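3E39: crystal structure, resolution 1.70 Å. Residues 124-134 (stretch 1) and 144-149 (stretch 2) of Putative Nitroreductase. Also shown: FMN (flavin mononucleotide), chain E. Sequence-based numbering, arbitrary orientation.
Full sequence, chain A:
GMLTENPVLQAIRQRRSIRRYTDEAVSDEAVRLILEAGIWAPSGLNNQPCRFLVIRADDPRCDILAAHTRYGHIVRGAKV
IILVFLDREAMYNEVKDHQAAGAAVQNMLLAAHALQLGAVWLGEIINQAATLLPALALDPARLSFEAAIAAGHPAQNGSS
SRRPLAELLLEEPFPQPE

Stretch 1 (124-134) EIINQAATLLP
Stretch 2 (144-149) SFEAAI

Stretch 1 opens as a 3-10 segment, 124-127, passes Q128 at the N-cap position, and becomes a helix from A129, kinked at P134, whose ring nitrogen has no hydrogen to give to the turn before. Stretch 2 is a strand that continues beyond 144-149 in both directions; E146, at phi/psi -97/-40, departs from the extended values of its neighbours. Helix and strand axes approach to 9.5 Å, and their N-to-C directions differ by 100°, so the two run nearly crosswise. The register is fixed by I126 and F145, whose CA atoms lie 5.9 Å apart. No hydrogen bond joins the stretches; the contact is mainly apolar packing, with some side-chain atoms against backbone.

F145 is its centre. With chi1 at -179° (t) and chi2 at 33°, the extended side chain lays its ring among stretch 1 residues. For I126, chi1 p (79°) places CG2 over one ring face, and chi2 t sets CD1; I126 CG2 lies 3.8 Å from the centroid of the F145 ring, 11° off the normal, a CH-pi contact. The same I126 CG2 lies 3.4 Å from E146 O, so a compact methyl fits between ring and strand backbone. I125, with chi1 t (-170°), brings CG2 3.9 Å from both F145 CZ and A148 CB, while chi2 t sets its CD1; the small alanine side chain points toward stretch 1 and meets that methyl.

On the helix, A129 CB sits at the ring edge, 4.0 Å from F145 CB, a short apolar side chain in ordinary van der Waals contact. L132 (chi1 t, chi2 p) carries CD2 to 3.7 Å from F145 CE2. L133 has an off-well chi1 of -94° with chi2 p, and its CD1 lies 3.7 Å from F145 CB. Both leucines point CA-to-CB toward stretch 2, burying branched apolar ends against F145.

Some polar groups bond within their own stretch, others to the flavin or elsewhere in the structure. L132 N donates to Q128 O (2.8 Å), beginning the helical pattern, while S144 OG (chi1 t, 167°) donates to E146 OE2 (m, m, chi3 -62°) at 2.6 Å, both CA-to-CB bonds pointing away from stretch 1. E124 N donates to FMN O4 at 3.2 Å, tying the 3-10 segment to the flavin.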

# COMPACT_ATOMS: atom_id res chain seq x y z
N GLU A 124 -11.19 2.94 -11.43
CA GLU A 124 -11.73 3.15 -12.78
C GLU A 124 -11.87 4.64 -13.07
O GLU A 124 -11.70 5.08 -14.21
CB GLU A 124 -13.06 2.41 -12.92
CG GLU A 124 -13.89 2.77 -14.14
CD GLU A 124 -14.79 4.00 -13.93
OE1 GLU A 124 -14.82 4.56 -12.82
OE2 GLU A 124 -15.48 4.37 -14.90
N ILE A 125 -12.11 5.43 -12.03
CA ILE A 125 -12.35 6.85 -12.17
C ILE A 125 -11.12 7.59 -12.70
O ILE A 125 -11.26 8.61 -13.38
CB ILE A 125 -12.91 7.48 -10.85
CG1 ILE A 125 -13.39 8.93 -11.10
CG2 ILE A 125 -11.90 7.41 -9.66
CD1 ILE A 125 -14.31 9.45 -10.03
N ILE A 126 -9.93 7.07 -12.41
CA ILE A 126 -8.71 7.76 -12.85
C ILE A 126 -8.52 7.70 -14.35
O ILE A 126 -7.79 8.53 -14.91
CB ILE A 126 -7.39 7.32 -12.11
CG1 ILE A 126 -6.85 6.00 -12.66
CG2 ILE A 126 -7.61 7.32 -10.55
CD1 ILE A 126 -5.54 5.57 -12.02
N ASN A 127 -9.21 6.75 -15.01
CA ASN A 127 -9.15 6.65 -16.48
C ASN A 127 -9.66 7.94 -17.15
O ASN A 127 -9.31 8.21 -18.30
CB ASN A 127 -10.03 5.52 -17.00
CG ASN A 127 -9.70 4.18 -16.44
OD1 ASN A 127 -8.65 3.97 -15.83
ND2 ASN A 127 -10.60 3.22 -16.67
N GLN A 128 -10.52 8.67 -16.45
CA GLN A 128 -11.07 9.94 -16.94
C GLN A 128 -10.34 11.19 -16.43
O GLN A 128 -10.86 12.30 -16.51
CB GLN A 128 -12.56 10.02 -16.57
CG GLN A 128 -13.47 9.05 -17.29
CD GLN A 128 -13.30 7.56 -16.91
OE1 GLN A 128 -12.86 6.75 -17.74
NE2 GLN A 128 -13.63 7.22 -15.65
N ALA A 129 -9.12 11.02 -15.93
CA ALA A 129 -8.37 12.15 -15.38
C ALA A 129 -8.26 13.38 -16.27
O ALA A 129 -8.37 14.50 -15.79
CB ALA A 129 -6.92 11.69 -15.00
N ALA A 130 -8.01 13.19 -17.56
CA ALA A 130 -7.77 14.33 -18.49
C ALA A 130 -8.92 15.34 -18.56
O ALA A 130 -8.70 16.53 -18.71
CB ALA A 130 -7.46 13.78 -19.92
N THR A 131 -10.13 14.84 -18.43
CA THR A 131 -11.35 15.64 -18.47
C THR A 131 -11.81 15.96 -17.05
O THR A 131 -12.21 17.09 -16.76
CB THR A 131 -12.45 14.94 -19.29
OG1 THR A 131 -12.73 13.64 -18.76
CG2 THR A 131 -12.00 14.80 -20.74
N LEU A 132 -11.72 14.99 -16.15
CA LEU A 132 -12.16 15.23 -14.78
C LEU A 132 -11.35 16.30 -14.01
O LEU A 132 -11.93 17.15 -13.36
CB LEU A 132 -12.19 13.90 -14.00
CG LEU A 132 -12.55 13.93 -12.50
CD1 LEU A 132 -13.94 14.55 -12.24
CD2 LEU A 132 -12.45 12.50 -11.97
N LEU A 133 -10.02 16.28 -14.09
CA LEU A 133 -9.22 17.22 -13.32
C LEU A 133 -9.52 18.68 -13.66
O LEU A 133 -9.79 19.48 -12.76
CB LEU A 133 -7.72 16.88 -13.38
CG LEU A 133 -7.23 16.00 -12.21
CD1 LEU A 133 -8.03 14.66 -12.10
CD2 LEU A 133 -5.70 15.74 -12.27
N PRO A 134 -9.47 19.04 -14.96
CA PRO A 134 -9.84 20.42 -15.31
C PRO A 134 -11.26 20.80 -14.82
O PRO A 134 -11.46 21.96 -14.39
CB PRO A 134 -9.76 20.42 -16.84
CG PRO A 134 -8.79 19.35 -17.17
CD PRO A 134 -9.02 18.28 -16.13
N SER A 144 -0.93 13.92 -10.88
CA SER A 144 -1.30 12.62 -11.42
C SER A 144 -2.40 12.09 -10.50
O SER A 144 -2.18 12.00 -9.30
CB SER A 144 -0.10 11.66 -11.42
OG SER A 144 -0.55 10.36 -11.67
N PHE A 145 -3.56 11.79 -11.06
CA PHE A 145 -4.71 11.33 -10.32
C PHE A 145 -4.52 9.85 -10.09
O PHE A 145 -4.51 9.07 -11.05
CB PHE A 145 -5.99 11.68 -11.10
CG PHE A 145 -7.27 11.28 -10.43
CD1 PHE A 145 -7.43 11.27 -9.05
CD2 PHE A 145 -8.39 10.97 -11.22
CE1 PHE A 145 -8.64 10.90 -8.46
CE2 PHE A 145 -9.60 10.62 -10.63
CZ PHE A 145 -9.73 10.60 -9.25
N GLU A 146 -4.38 9.46 -8.82
CA GLU A 146 -4.09 8.06 -8.46
C GLU A 146 -5.28 7.19 -8.06
O GLU A 146 -5.33 6.01 -8.42
CB GLU A 146 -3.08 8.04 -7.32
CG GLU A 146 -1.79 8.72 -7.65
CD GLU A 146 -1.01 7.97 -8.70
OE1 GLU A 146 -0.61 6.80 -8.44
OE2 GLU A 146 -0.81 8.54 -9.78
N ALA A 147 -6.22 7.74 -7.30
CA ALA A 147 -7.36 6.97 -6.77
C ALA A 147 -8.36 7.87 -6.11
O ALA A 147 -8.02 8.99 -5.75
CB ALA A 147 -6.83 5.98 -5.70
N ALA A 148 -9.59 7.38 -5.93
CA ALA A 148 -10.58 8.05 -5.09
C ALA A 148 -11.00 7.01 -4.05
O ALA A 148 -11.19 5.87 -4.40
CB ALA A 148 -11.82 8.48 -5.90
N ILE A 149 -11.13 7.40 -2.80
CA ILE A 149 -11.61 6.50 -1.76
C ILE A 149 -12.97 7.03 -1.37
O ILE A 149 -13.07 8.20 -0.94
CB ILE A 149 -10.76 6.48 -0.49
CG1 ILE A 149 -9.31 6.15 -0.82
CG2 ILE A 149 -11.29 5.42 0.50
CD1 ILE A 149 -8.45 6.05 0.39
N1 FMN E . -13.92 -1.37 -6.71
C2 FMN E . -14.97 -0.79 -7.39
O2 FMN E . -16.13 -1.04 -7.10
N3 FMN E . -14.72 0.12 -8.39
C4 FMN E . -13.45 0.48 -8.78
O4 FMN E . -13.30 1.45 -9.54
C4A FMN E . -12.37 -0.11 -8.11
N5 FMN E . -11.09 0.24 -8.47
C5A FMN E . -10.00 -0.31 -7.80
C6 FMN E . -8.71 0.04 -8.21
C7 FMN E . -7.59 -0.49 -7.55
C7M FMN E . -6.22 -0.24 -8.10
C8 FMN E . -7.80 -1.39 -6.49
C8M FMN E . -6.61 -1.96 -5.74
C9 FMN E . -9.09 -1.76 -6.11
C9A FMN E . -10.22 -1.22 -6.77
N10 FMN E . -11.54 -1.57 -6.39
C10 FMN E . -12.62 -1.02 -7.07
C1' FMN E . -11.81 -2.56 -5.32
C2' FMN E . -11.53 -4.00 -5.76
O2' FMN E . -12.57 -4.46 -6.61
C3' FMN E . -11.42 -4.88 -4.53
O3' FMN E . -10.35 -4.42 -3.74
C4' FMN E . -11.17 -6.35 -4.87
O4' FMN E . -12.27 -6.86 -5.59
C5' FMN E . -10.97 -7.19 -3.63
O5' FMN E . -11.99 -6.94 -2.68
P FMN E . -11.75 -6.48 -1.17
O1P FMN E . -11.25 -5.04 -1.22
O2P FMN E . -13.07 -6.62 -0.43
O3P FMN E . -10.69 -7.40 -0.63